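Local coordinates for oligogalacturonate-specific porin KdgM (Dickeya dadantii, PDB 4FQE), which forms a monomeric outer-membrane porin specific for oligogalacturonides and is required for full virulence of the bacterium, at residues R110-F115 and G131-G136; L152-G157 and Y170-N175; S75-F80 and Y94-A99. All blocks are in the same frame, centred on the assembly; numbering follows the deposited sequence.

Contact 1 of 3, residues R110-F115 and G131-G136. With C8E ((hydroxyethyloxy)tri(ethyloxy)octane), chain H; C8E ((hydroxyethyloxy)tri(ethyloxy)octane), chain E.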
loop_
_atom_site.group_PDB
_atom_site.type_symbol
_atom_site.label_atom_id
_atom_site.label_comp_id
_atom_site.label_asym_id
_atom_site.label_seq_id
_atom_site.Cartn_x
_atom_site.Cartn_y
_atom_site.Cartn_z
ATOM N N ARG A 110 -7.831 6.604 3.472
ATOM C CA ARG A 110 -7.359 7.135 2.187
ATOM C C ARG A 110 -8.506 7.211 1.215
ATOM O O ARG A 110 -9.197 6.224 1.022
ATOM C CB ARG A 110 -6.241 6.254 1.587
ATOM C CG ARG A 110 -5.672 6.844 0.264
ATOM C CD ARG A 110 -4.571 5.956 -0.325
ATOM N NE ARG A 110 -5.143 4.645 -0.632
ATOM C CZ ARG A 110 -4.455 3.572 -0.988
ATOM N NH1 ARG A 110 -3.130 3.637 -1.146
ATOM N NH2 ARG A 110 -5.106 2.430 -1.193
ATOM N N TYR A 111 -8.682 8.383 0.590
ATOM C CA TYR A 111 -9.573 8.563 -0.567
ATOM C C TYR A 111 -8.715 8.689 -1.828
ATOM O O TYR A 111 -7.833 9.538 -1.901
ATOM C CB TYR A 111 -10.470 9.798 -0.397
ATOM C CG TYR A 111 -11.300 10.136 -1.625
ATOM C CD1 TYR A 111 -12.267 9.255 -2.109
ATOM C CD2 TYR A 111 -11.112 11.326 -2.294
ATOM C CE1 TYR A 111 -13.005 9.565 -3.231
ATOM C CE2 TYR A 111 -11.843 11.643 -3.425
ATOM C CZ TYR A 111 -12.798 10.759 -3.872
ATOM O OH TYR A 111 -13.490 11.111 -5.000
ATOM N N ARG A 112 -8.951 7.790 -2.786
ATOM C CA ARG A 112 -8.156 7.721 -4.001
ATOM C C ARG A 112 -9.048 7.543 -5.231
ATOM O O ARG A 112 -9.351 6.401 -5.632
ATOM C CB ARG A 112 -7.133 6.577 -3.894
ATOM C CG ARG A 112 -6.171 6.449 -5.069
ATOM C CD ARG A 112 -5.088 5.407 -4.820
ATOM N NE ARG A 112 -5.599 4.036 -4.814
ATOM C CZ ARG A 112 -4.834 2.952 -4.731
ATOM N NH1 ARG A 112 -3.518 3.070 -4.649
ATOM N NH2 ARG A 112 -5.379 1.742 -4.735
ATOM N N PRO A 113 -9.444 8.646 -5.864
ATOM C CA PRO A 113 -10.189 8.464 -7.084
ATOM C C PRO A 113 -9.262 7.880 -8.155
ATOM O O PRO A 113 -8.036 7.935 -8.010
ATOM C CB PRO A 113 -10.674 9.876 -7.433
ATOM C CG PRO A 113 -9.780 10.796 -6.716
ATOM C CD PRO A 113 -9.300 10.073 -5.501
ATOM N N TYR A 114 -9.839 7.271 -9.182
ATOM C CA TYR A 114 -9.046 6.790 -10.307
ATOM C C TYR A 114 -9.673 7.304 -11.593
ATOM O O TYR A 114 -10.885 7.357 -11.737
ATOM C CB TYR A 114 -8.866 5.251 -10.304
ATOM C CG TYR A 114 -10.117 4.410 -10.425
ATOM C CD1 TYR A 114 -10.689 4.146 -11.671
ATOM C CD2 TYR A 114 -10.705 3.841 -9.300
ATOM C CE1 TYR A 114 -11.826 3.359 -11.783
ATOM C CE2 TYR A 114 -11.854 3.062 -9.393
ATOM C CZ TYR A 114 -12.397 2.806 -10.631
ATOM O OH TYR A 114 -13.531 2.032 -10.729
ATOM N N PHE A 115 -8.818 7.775 -12.485
ATOM C CA PHE A 115 -9.236 8.199 -13.818
ATOM C C PHE A 115 -8.402 7.301 -14.729
ATOM O O PHE A 115 -7.237 7.574 -14.938
ATOM C CB PHE A 115 -8.969 9.703 -14.019
ATOM C CG PHE A 115 -9.517 10.582 -12.917
ATOM C CD1 PHE A 115 -10.802 11.115 -12.998
ATOM C CD2 PHE A 115 -8.749 10.879 -11.789
ATOM C CE1 PHE A 115 -11.308 11.917 -11.988
ATOM C CE2 PHE A 115 -9.254 11.662 -10.771
ATOM C CZ PHE A 115 -10.541 12.187 -10.863
ATOM N N GLY A 131 -13.686 6.134 -11.014
ATOM C CA GLY A 131 -14.295 5.689 -9.774
ATOM C C GLY A 131 -13.439 6.164 -8.626
ATOM O O GLY A 131 -12.691 7.147 -8.734
ATOM N N TYR A 132 -13.528 5.449 -7.524
ATOM C CA TYR A 132 -12.672 5.750 -6.413
ATOM C C TYR A 132 -12.519 4.558 -5.502
ATOM O O TYR A 132 -13.371 3.658 -5.487
ATOM C CB TYR A 132 -13.230 6.956 -5.644
ATOM C CG TYR A 132 -14.551 6.727 -4.939
ATOM C CD1 TYR A 132 -14.587 6.194 -3.650
ATOM C CD2 TYR A 132 -15.757 7.085 -5.526
ATOM C CE1 TYR A 132 -15.788 5.996 -2.982
ATOM C CE2 TYR A 132 -16.971 6.903 -4.850
ATOM C CZ TYR A 132 -16.970 6.356 -3.590
ATOM O OH TYR A 132 -18.154 6.152 -2.896
ATOM N N THR A 133 -11.423 4.544 -4.759
ATOM C CA THR A 133 -11.339 3.674 -3.599
ATOM C C THR A 133 -11.295 4.445 -2.284
ATOM O O THR A 133 -10.801 5.571 -2.218
ATOM C CB THR A 133 -10.152 2.716 -3.681
ATOM O OG1 THR A 133 -8.938 3.469 -3.729
ATOM C CG2 THR A 133 -10.282 1.857 -4.931
ATOM N N LEU A 134 -11.841 3.812 -1.247
ATOM C CA LEU A 134 -11.758 4.313 0.111
ATOM C C LEU A 134 -11.180 3.155 0.932
ATOM O O LEU A 134 -11.760 2.051 0.985
ATOM C CB LEU A 134 -13.135 4.757 0.594
ATOM C CG LEU A 134 -13.224 5.645 1.843
ATOM C CD1 LEU A 134 -12.549 6.993 1.648
ATOM C CD2 LEU A 134 -14.683 5.897 2.282
ATOM N N THR A 135 -10.016 3.401 1.522
ATOM C CA THR A 135 -9.220 2.369 2.162
ATOM C C THR A 135 -9.017 2.780 3.606
ATOM O O THR A 135 -8.572 3.888 3.886
ATOM C CB THR A 135 -7.857 2.238 1.474
ATOM O OG1 THR A 135 -8.060 2.018 0.079
ATOM C CG2 THR A 135 -7.067 1.063 2.055
ATOM N N GLY A 136 -9.379 1.920 4.530
ATOM C CA GLY A 136 -9.077 2.180 5.925
ATOM C C GLY A 136 -8.105 1.149 6.397
ATOM O O GLY A 136 -8.157 0.014 5.928
HETATM C C1 C8E H . -8.040 12.754 -3.934
HETATM C C2 C8E H . -8.160 14.172 -4.429
HETATM C C3 C8E H . -7.685 15.116 -3.336
HETATM C C4 C8E H . -6.218 14.886 -2.996
HETATM C C5 C8E H . -5.334 16.034 -3.443
HETATM C C6 C8E H . -4.977 15.863 -4.911
HETATM C C7 C8E H . -3.551 15.370 -5.103
HETATM C C8 C8E H . -3.114 15.506 -6.560
HETATM O O9 C8E H . -2.463 16.763 -6.763
HETATM C C10 C8E H . -2.065 16.992 -8.119
HETATM C C11 C8E H . -0.728 17.734 -8.139
HETATM O O12 C8E H . 0.364 16.853 -8.397
HETATM C C13 C8E H . 1.635 17.320 -7.931
HETATM C C14 C8E H . 1.875 16.871 -6.487
HETATM O O15 C8E H . 3.151 16.238 -6.307
HETATM C C16 C8E H . 3.844 16.583 -5.093
HETATM C C17 C8E H . 3.340 15.814 -3.877
HETATM O O18 C8E H . 2.331 16.572 -3.196
HETATM C C19 C8E H . 1.017 16.036 -3.326
HETATM C C20 C8E H . 0.032 17.121 -3.738
HETATM O O21 C8E H . -0.789 16.677 -4.823
HETATM C C1 C8E E . -8.530 11.822 6.770
HETATM C C2 C8E E . -8.808 12.791 5.638
HETATM C C3 C8E E . -8.804 12.111 4.272
HETATM C C4 C8E E . -9.855 11.014 4.181
HETATM C C5 C8E E . -10.779 11.172 2.979
HETATM C C6 C8E E . -11.699 12.393 3.120
HETATM C C7 C8E E . -13.141 12.219 2.614
HETATM C C8 C8E E . -13.610 10.797 2.306
HETATM O O9 C8E E . -14.946 10.787 1.790
HETATM C C10 C8E E . -15.466 9.475 1.538
HETATM C C11 C8E E . -16.214 9.404 0.210
HETATM O O12 C8E E . -17.254 8.416 0.292
HETATM C C13 C8E E . -18.498 8.946 0.773
HETATM C C14 C8E E . -19.325 7.905 1.533
HETATM O O15 C8E E . -18.514 7.141 2.442
HETATM C C16 C8E E . -18.869 5.754 2.433
HETATM C C17 C8E E . -18.117 4.967 3.511
HETATM O O18 C8E E . -18.098 3.569 3.187
HETATM C C19 C8E E . -19.382 2.937 3.235
HETATM C C20 C8E E . -19.923 2.738 1.818
HETATM O O21 C8E E . -21.208 3.349 1.631
HETATM O O HOH W 1 -8.017 4.288 -1.161
HETATM O O HOH W 2 -8.186 4.035 -6.399
#

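Contact 2 of 3, residues L152-G157 and Y170-N175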
loop_
_atom_site.group_PDB
_atom_site.type_symbol
_atom_site.label_atom_id
_atom_site.label_comp_id
_atom_site.label_asym_id
_atom_site.label_seq_id
_atom_site.Cartn_x
_atom_site.Cartn_y
_atom_site.Cartn_z
ATOM N N LEU A 152 -9.444 -2.468 5.098
ATOM C CA LEU A 152 -10.756 -2.617 4.528
ATOM C C LEU A 152 -10.760 -1.662 3.358
ATOM O O LEU A 152 -10.384 -0.515 3.522
ATOM C CB LEU A 152 -11.826 -2.220 5.557
ATOM C CG LEU A 152 -13.286 -2.172 5.118
ATOM C CD1 LEU A 152 -13.806 -3.450 4.491
ATOM C CD2 LEU A 152 -14.173 -1.839 6.316
ATOM N N GLU A 153 -11.152 -2.137 2.188
ATOM C CA GLU A 153 -11.138 -1.311 1.003
ATOM C C GLU A 153 -12.459 -1.387 0.271
ATOM O O GLU A 153 -12.988 -2.475 0.001
ATOM C CB GLU A 153 -9.977 -1.702 0.096
ATOM C CG GLU A 153 -9.793 -0.759 -1.064
ATOM C CD GLU A 153 -8.424 -0.889 -1.716
ATOM O OE1 GLU A 153 -7.415 -0.465 -1.081
ATOM O OE2 GLU A 153 -8.361 -1.413 -2.854
ATOM N N TYR A 154 -12.991 -0.204 -0.040
ATOM C CA TYR A 154 -14.241 -0.082 -0.733
ATOM C C TYR A 154 -13.957 0.563 -2.085
ATOM O O TYR A 154 -13.418 1.671 -2.148
ATOM C CB TYR A 154 -15.179 0.793 0.097
ATOM C CG TYR A 154 -16.474 1.159 -0.563
ATOM C CD1 TYR A 154 -17.593 0.310 -0.484
ATOM C CD2 TYR A 154 -16.614 2.374 -1.223
ATOM C CE1 TYR A 154 -18.802 0.667 -1.079
ATOM C CE2 TYR A 154 -17.810 2.729 -1.824
ATOM C CZ TYR A 154 -18.902 1.882 -1.749
ATOM O OH TYR A 154 -20.088 2.278 -2.352
ATOM N N LYS A 155 -14.334 -0.127 -3.151
ATOM C CA LYS A 155 -14.135 0.394 -4.502
ATOM C C LYS A 155 -15.471 0.565 -5.184
ATOM O O LYS A 155 -16.309 -0.342 -5.173
ATOM C CB LYS A 155 -13.242 -0.527 -5.320
ATOM C CG LYS A 155 -12.813 0.041 -6.669
ATOM C CD LYS A 155 -11.977 -0.970 -7.436
ATOM C CE LYS A 155 -11.631 -0.473 -8.823
ATOM N NZ LYS A 155 -10.584 -1.333 -9.436
ATOM N N LYS A 156 -15.646 1.727 -5.807
ATOM C CA LYS A 156 -16.856 2.031 -6.528
ATOM C C LYS A 156 -16.508 2.611 -7.873
ATOM O O LYS A 156 -15.736 3.558 -7.949
ATOM C CB LYS A 156 -17.696 3.034 -5.737
ATOM C CG LYS A 156 -18.933 3.500 -6.486
ATOM C CD LYS A 156 -20.158 3.537 -5.589
ATOM C CE LYS A 156 -21.293 4.303 -6.254
ATOM N NZ LYS A 156 -22.554 4.234 -5.460
ATOM N N GLY A 157 -17.081 2.036 -8.924
ATOM C CA GLY A 157 -16.910 2.545 -10.282
ATOM C C GLY A 157 -17.908 3.637 -10.627
ATOM O O GLY A 157 -18.967 3.776 -9.987
ATOM N N TYR A 170 -20.307 -2.106 -6.288
ATOM C CA TYR A 170 -19.095 -1.848 -5.521
ATOM C C TYR A 170 -18.404 -3.146 -5.092
ATOM O O TYR A 170 -19.046 -4.199 -4.974
ATOM C CB TYR A 170 -19.445 -1.026 -4.284
ATOM C CG TYR A 170 -20.270 -1.819 -3.318
ATOM C CD1 TYR A 170 -19.662 -2.594 -2.332
ATOM C CD2 TYR A 170 -21.656 -1.849 -3.422
ATOM C CE1 TYR A 170 -20.417 -3.363 -1.459
ATOM C CE2 TYR A 170 -22.418 -2.615 -2.551
ATOM C CZ TYR A 170 -21.794 -3.367 -1.575
ATOM O OH TYR A 170 -22.543 -4.118 -0.696
ATOM N N ASP A 171 -17.106 -3.072 -4.840
ATOM C CA ASP A 171 -16.365 -4.219 -4.294
ATOM C C ASP A 171 -15.811 -3.905 -2.929
ATOM O O ASP A 171 -15.330 -2.799 -2.683
ATOM C CB ASP A 171 -15.189 -4.611 -5.188
ATOM C CG ASP A 171 -15.623 -5.332 -6.456
ATOM O OD1 ASP A 171 -16.801 -5.778 -6.555
ATOM O OD2 ASP A 171 -14.765 -5.444 -7.361
ATOM N N ILE A 172 -15.857 -4.890 -2.042
ATOM C CA ILE A 172 -15.222 -4.747 -0.753
ATOM C C ILE A 172 -14.097 -5.771 -0.618
ATOM O O ILE A 172 -14.248 -6.944 -0.975
ATOM C CB ILE A 172 -16.245 -4.844 0.401
ATOM C CG1 ILE A 172 -17.101 -3.572 0.434
ATOM C CG2 ILE A 172 -15.542 -4.996 1.737
ATOM C CD1 ILE A 172 -18.312 -3.692 1.327
ATOM N N THR A 173 -12.980 -5.311 -0.080
ATOM C CA THR A 173 -11.813 -6.140 0.158
ATOM C C THR A 173 -11.456 -6.064 1.625
ATOM O O THR A 173 -11.418 -4.980 2.211
ATOM C CB THR A 173 -10.613 -5.668 -0.685
ATOM O OG1 THR A 173 -10.923 -5.883 -2.056
ATOM C CG2 THR A 173 -9.360 -6.458 -0.356
ATOM N N HIS A 174 -11.200 -7.225 2.203
ATOM C CA HIS A 174 -10.661 -7.350 3.552
ATOM C C HIS A 174 -9.285 -7.949 3.460
ATOM O O HIS A 174 -9.086 -8.996 2.805
ATOM C CB HIS A 174 -11.535 -8.257 4.372
ATOM C CG HIS A 174 -12.960 -7.773 4.558
ATOM N ND1 HIS A 174 -13.306 -6.900 5.520
ATOM C CD2 HIS A 174 -14.139 -8.134 3.912
ATOM C CE1 HIS A 174 -14.639 -6.663 5.462
ATOM N NE2 HIS A 174 -15.149 -7.427 4.481
ATOM N N ASN A 175 -8.310 -7.304 4.070
ATOM C CA ASN A 175 -6.951 -7.795 4.015
ATOM C C ASN A 175 -6.272 -7.774 5.373
ATOM O O ASN A 175 -6.449 -6.815 6.162
ATOM C CB ASN A 175 -6.150 -6.982 2.991
ATOM C CG ASN A 175 -4.907 -7.705 2.522
ATOM O OD1 ASN A 175 -4.990 -8.676 1.766
ATOM N ND2 ASN A 175 -3.747 -7.160 2.865
HETATM O O HOH W 3 -12.058 -3.557 -2.635
#

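Contact 3 of 3, residues S75-F80 and Y94-A99. With C8E ((hydroxyethyloxy)tri(ethyloxy)octane), chain H; C8E ((hydroxyethyloxy)tri(ethyloxy)octane), chain E.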
loop_
_atom_site.group_PDB
_atom_site.type_symbol
_atom_site.label_atom_id
_atom_site.label_comp_id
_atom_site.label_asym_id
_atom_site.label_seq_id
_atom_site.Cartn_x
_atom_site.Cartn_y
_atom_site.Cartn_z
ATOM N N SER A 75 -1.843 13.420 10.981
ATOM C CA SER A 75 -1.129 13.845 9.792
ATOM C C SER A 75 -2.033 13.713 8.556
ATOM O O SER A 75 -3.004 12.976 8.563
ATOM C CB SER A 75 0.158 13.021 9.613
ATOM O OG SER A 75 -0.146 11.653 9.430
ATOM N N ILE A 76 -1.736 14.483 7.522
ATOM C CA ILE A 76 -2.439 14.374 6.257
ATOM C C ILE A 76 -1.414 14.304 5.129
ATOM O O ILE A 76 -0.391 15.010 5.171
ATOM C CB ILE A 76 -3.398 15.546 6.025
ATOM C CG1 ILE A 76 -2.649 16.874 6.122
ATOM C CG2 ILE A 76 -4.532 15.484 7.034
ATOM C CD1 ILE A 76 -3.492 18.048 5.725
ATOM N N GLU A 77 -1.692 13.426 4.149
ATOM C CA GLU A 77 -0.786 13.102 3.029
ATOM C C GLU A 77 -1.502 13.192 1.680
ATOM O O GLU A 77 -2.202 12.266 1.303
ATOM C CB GLU A 77 -0.206 11.688 3.198
ATOM C CG GLU A 77 0.695 11.221 2.038
ATOM C CD GLU A 77 1.093 9.753 2.150
ATOM O OE1 GLU A 77 1.772 9.252 1.244
ATOM O OE2 GLU A 77 0.728 9.076 3.126
ATOM N N PRO A 78 -1.348 14.317 0.950
ATOM C CA PRO A 78 -1.865 14.363 -0.409
ATOM C C PRO A 78 -0.864 13.674 -1.308
ATOM O O PRO A 78 0.328 13.713 -1.027
ATOM C CB PRO A 78 -1.945 15.854 -0.719
ATOM C CG PRO A 78 -0.993 16.504 0.216
ATOM C CD PRO A 78 -0.978 15.653 1.443
ATOM N N GLY A 79 -1.330 13.019 -2.353
ATOM C CA GLY A 79 -0.418 12.263 -3.183
ATOM C C GLY A 79 -0.903 12.279 -4.593
ATOM O O GLY A 79 -2.069 12.493 -4.845
ATOM N N PHE A 80 0.036 12.022 -5.485
ATOM C CA PHE A 80 -0.139 12.038 -6.930
ATOM C C PHE A 80 0.441 10.729 -7.436
ATOM O O PHE A 80 1.565 10.413 -7.105
ATOM C CB PHE A 80 0.679 13.193 -7.507
ATOM C CG PHE A 80 0.672 13.250 -8.998
ATOM C CD1 PHE A 80 -0.352 13.874 -9.677
ATOM C CD2 PHE A 80 1.694 12.665 -9.730
ATOM C CE1 PHE A 80 -0.345 13.917 -11.061
ATOM C CE2 PHE A 80 1.699 12.701 -11.118
ATOM C CZ PHE A 80 0.658 13.322 -11.771
ATOM N N TYR A 94 -4.483 11.090 -4.403
ATOM C CA TYR A 94 -5.117 10.649 -3.159
ATOM C C TYR A 94 -4.897 11.575 -1.997
ATOM O O TYR A 94 -4.016 12.412 -2.042
ATOM C CB TYR A 94 -4.631 9.249 -2.785
ATOM C CG TYR A 94 -3.164 9.135 -2.411
ATOM C CD1 TYR A 94 -2.204 8.722 -3.350
ATOM C CD2 TYR A 94 -2.730 9.426 -1.122
ATOM C CE1 TYR A 94 -0.864 8.580 -2.993
ATOM C CE2 TYR A 94 -1.393 9.310 -0.774
ATOM C CZ TYR A 94 -0.464 8.878 -1.711
ATOM O OH TYR A 94 0.859 8.783 -1.363
ATOM N N LEU A 95 -5.718 11.406 -0.971
ATOM C CA LEU A 95 -5.534 12.058 0.328
ATOM C C LEU A 95 -5.648 10.982 1.425
ATOM O O LEU A 95 -6.654 10.297 1.517
ATOM C CB LEU A 95 -6.595 13.129 0.546
ATOM C CG LEU A 95 -6.424 14.065 1.759
ATOM C CD1 LEU A 95 -5.101 14.823 1.690
ATOM C CD2 LEU A 95 -7.584 15.074 1.864
ATOM N N ARG A 96 -4.595 10.831 2.220
ATOM C CA ARG A 96 -4.585 9.869 3.322
ATOM C C ARG A 96 -4.452 10.616 4.655
ATOM O O ARG A 96 -3.505 11.355 4.864
ATOM C CB ARG A 96 -3.440 8.852 3.162
ATOM C CG ARG A 96 -3.333 7.859 4.321
ATOM C CD ARG A 96 -2.563 6.583 3.973
ATOM N NE ARG A 96 -1.464 6.871 3.047
ATOM C CZ ARG A 96 -0.921 6.002 2.194
ATOM N NH1 ARG A 96 0.066 6.396 1.401
ATOM N NH2 ARG A 96 -1.358 4.748 2.112
ATOM N N GLY A 97 -5.405 10.419 5.544
ATOM C CA GLY A 97 -5.284 10.903 6.911
ATOM C C GLY A 97 -4.841 9.814 7.834
ATOM O O GLY A 97 -5.274 8.661 7.688
ATOM N N ARG A 98 -3.994 10.164 8.797
ATOM C CA ARG A 98 -3.499 9.205 9.771
ATOM C C ARG A 98 -3.634 9.723 11.200
ATOM O O ARG A 98 -3.352 10.891 11.477
ATOM C CB ARG A 98 -2.038 8.853 9.480
ATOM C CG ARG A 98 -1.433 7.888 10.483
ATOM C CD ARG A 98 0.030 7.580 10.193
ATOM N NE ARG A 98 0.543 6.605 11.159
ATOM C CZ ARG A 98 1.811 6.197 11.254
ATOM N NH1 ARG A 98 2.772 6.678 10.446
ATOM N NH2 ARG A 98 2.126 5.308 12.180
ATOM N N ALA A 99 -4.072 8.845 12.107
ATOM C CA ALA A 99 -4.101 9.150 13.543
ATOM C C ALA A 99 -3.329 8.090 14.319
ATOM O O ALA A 99 -3.679 6.924 14.252
ATOM C CB ALA A 99 -5.537 9.214 14.042
HETATM C C1 C8E H . -8.040 12.754 -3.934
HETATM C C2 C8E H . -8.160 14.172 -4.429
HETATM C C3 C8E H . -7.685 15.116 -3.336
HETATM C C4 C8E H . -6.218 14.886 -2.996
HETATM C C5 C8E H . -5.334 16.034 -3.443
HETATM C C6 C8E H . -4.977 15.863 -4.911
HETATM C C7 C8E H . -3.551 15.370 -5.103
HETATM C C8 C8E H . -3.114 15.506 -6.560
HETATM O O9 C8E H . -2.463 16.763 -6.763
HETATM C C10 C8E H . -2.065 16.992 -8.119
HETATM C C11 C8E H . -0.728 17.734 -8.139
HETATM O O12 C8E H . 0.364 16.853 -8.397
HETATM C C13 C8E H . 1.635 17.320 -7.931
HETATM C C14 C8E H . 1.875 16.871 -6.487
HETATM O O15 C8E H . 3.151 16.238 -6.307
HETATM C C16 C8E H . 3.844 16.583 -5.093
HETATM C C17 C8E H . 3.340 15.814 -3.877
HETATM O O18 C8E H . 2.331 16.572 -3.196
HETATM C C19 C8E H . 1.017 16.036 -3.326
HETATM C C20 C8E H . 0.032 17.121 -3.738
HETATM O O21 C8E H . -0.789 16.677 -4.823
HETATM C C1 C8E E . -8.530 11.822 6.770
HETATM C C2 C8E E . -8.808 12.791 5.638
HETATM C C3 C8E E . -8.804 12.111 4.272
HETATM C C4 C8E E . -9.855 11.014 4.181
HETATM C C5 C8E E . -10.779 11.172 2.979
HETATM C C6 C8E E . -11.699 12.393 3.120
HETATM C C7 C8E E . -13.141 12.219 2.614
HETATM C C8 C8E E . -13.610 10.797 2.306
HETATM O O9 C8E E . -14.946 10.787 1.790
HETATM C C10 C8E E . -15.466 9.475 1.538
HETATM C C11 C8E E . -16.214 9.404 0.210
HETATM O O12 C8E E . -17.254 8.416 0.292
HETATM C C13 C8E E . -18.498 8.946 0.773
HETATM C C14 C8E E . -19.325 7.905 1.533
HETATM O O15 C8E E . -18.514 7.141 2.442
HETATM C C16 C8E E . -18.869 5.754 2.433
HETATM C C17 C8E E . -18.117 4.967 3.511
HETATM O O18 C8E E . -18.098 3.569 3.187
HETATM C C19 C8E E . -19.382 2.937 3.235
HETATM C C20 C8E E . -19.923 2.738 1.818
HETATM O O21 C8E E . -21.208 3.349 1.631
HETATM O O HOH W 4 -1.088 11.220 6.801
HETATM O O HOH W 5 -0.124 10.915 11.985
#

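Contact 1 of 3, residues R110-F115 and G131-G136
The ring of Tyr114 lies with one face over Gly131. The CA of Gly131 sits 3.8 Å from the centroid of the Tyr114 ring as a CH-pi contact, and Gly131 N lies over the same ring toward the rim. A chi1 of 62° sets Tyr114 CG between its own backbone N and carbonyl carbon. Tyr111 carries Pro113 CD on one face. At its edge are Tyr132 CD1 and Leu134 CD1. Its CE1 meets Tyr132 CB at 3.6 Å, with the two ring planes 55° apart. Arg110 NH2 lies over the centre of the Arg112 guanidinium. Near its own edge, Arg110 NH2 donates to Thr135 OG1 at 3.2 Å. That oxygen is also hydrogen-bonded to Glu153. One water accepts from Arg110 NE and donates to Arg110 O and Thr135 OG1. A second accepts from Arg112 NE and donates to Arg112 O. Both waters bond to Thr133 OG1. Detergent touches the Tyr111, Pro113 and Leu134 face, consistent with the outer wall of the porin; the arginines and threonines lie on the lumen face. The antiparallel pair is flanked in the barrel by strand 90-100 beside 105-116 and strand 146-157 beside 131-142.

Contact 2 of 3, residues L152-G157 and Y170-N175
Aromatic and apolar contacts carry the face of Leu152, Tyr154, Ile172 and His174. Tyr154 and Tyr170 cross at about a right angle as side chains. Their ring planes are only 26° apart, but the rings are slid past each other and barely overlap. The touch is made by Tyr154 CE1, 3.6 Å from Tyr170 CD1. Tyr170 CG stands between its backbone N and carbonyl carbon (chi1 68°), which puts it 3.7 Å from Tyr154 CE1. At the edge of the Tyr154 ring, CD1 meets Ile172 CG1 at 4.0 Å. The other branch of this isoleucine is used separately: Ile172 CG2 meets Leu152 CD1 at 3.6 Å. The same leucine methyl lies 3.5 Å from His174 CE1, the two side chains running side by side. His174 ND1 is hydrogen-bonded to Tyr150, just before the segment.

Backbone hydrogen bonds join the strands at two pairs. Glu153 and Thr173 each donate the N-H to the other's carbonyl oxygen, and so do Lys155 and Asp171. The Tyr154-Ile172 and Leu152-His174 pairs are non-hydrogen-bonded. There, CA-H groups point at carbonyls instead, as from Ile172 CA to Glu153 O at 3.3 Å.

Water and charge belong to the other face. One water donates to Glu153 O and is hydrogen-bonded to Thr173 OG1 at 2.7 Å. Glu153 OE1 has its partner in Thr135 on the adjoining strand. Lys155 NZ and Asp171 OD2 have opposite charges but stay 6.2 Å apart.

Detergent molecules touch Tyr154 and His174. An apolar, aromatic face backed by a polar one, on neighbouring antiparallel strands, is characteristic of the wall of an outer-membrane beta barrel, as in other porins.

Contact 3 of 3, residues S75-F80 and Y94-A99
Glu77 and Arg96 form a salt bridge across the strands, with Glu77 OE2 3.1 Å from Arg96 NE. The two side chains lie side by side and point the same way. Arg96 grips side-on, through NE and NH1. Both nitrogens reach Glu77 OE2 from one face of the carboxylate, well above its plane; a further NH1 bond to Glu77 OE1 is weak. The carboxylate and guanidinium planes are 35° apart. Tyr94 OH donates to Glu77 OE1 at 2.8 Å, also from above the carboxylate plane. Glu77 CG lies anti to the backbone N (chi1 177°), and the extended chain beyond it carries the carboxylate up beside Arg96 and the Tyr94 hydroxyl.

Tyr94 packs against the partner strand. Gly79 CA lies over the centre of its ring, 3.7 Å from the ring centroid, in a CH-pi contact. Further along, Ser75 OG meets Arg98 CB at 3.4 Å. Two waters are hydrogen-bonded to Ser75 OG; one donates to Arg96 O.

Beneath these groups, the backbones pair as an antiparallel beta hairpin of the porin barrel. Ser75 with Arg98, Glu77 with Arg96, and Gly79 with Tyr94 are the hydrogen-bonded pairs. The polar side chains share one face, the lumen side. On the reverse face Leu95 CD1 meets Pro78 CB at 4.1 Å.

Two detergent molecules lie against that reverse face. One runs by Pro78, Phe80 and Leu95. The other comes within 3.4 Å of Gly97 CA through its C1. Within the barrel, Glu77 OE1 has a second ionic partner in Arg26. With two arginines close by, the glutamate is probably kept charged. On the neighbouring strand 105-116, Arg110 touches Arg96 and Arg112 touches Tyr94.

Overall arrangement
All three contacts are antiparallel strand pairs in one closed barrel. Contact 3 comes first in the chain, then contact 1, then contact 2. Contacts 1 and 3 have centres about 12 Å apart and are joined by Tyr111 N and Leu95 O at 2.9 Å, probably a hydrogen bond. Contacts 1 and 2 lie about 9 Å apart between centres, with Leu134 O 2.8 Å from Tyr154 N and Thr135 OG1 2.8 Å from Glu153 OE1. Contacts 2 and 3 do not touch; their nearest atoms are about 9 Å apart. The same two detergent molecules touch contacts 1 and 3. Arg96, Arg110 and Arg112 put positive charge along the lumen face, which would suit passage of anionic oligogalacturonides.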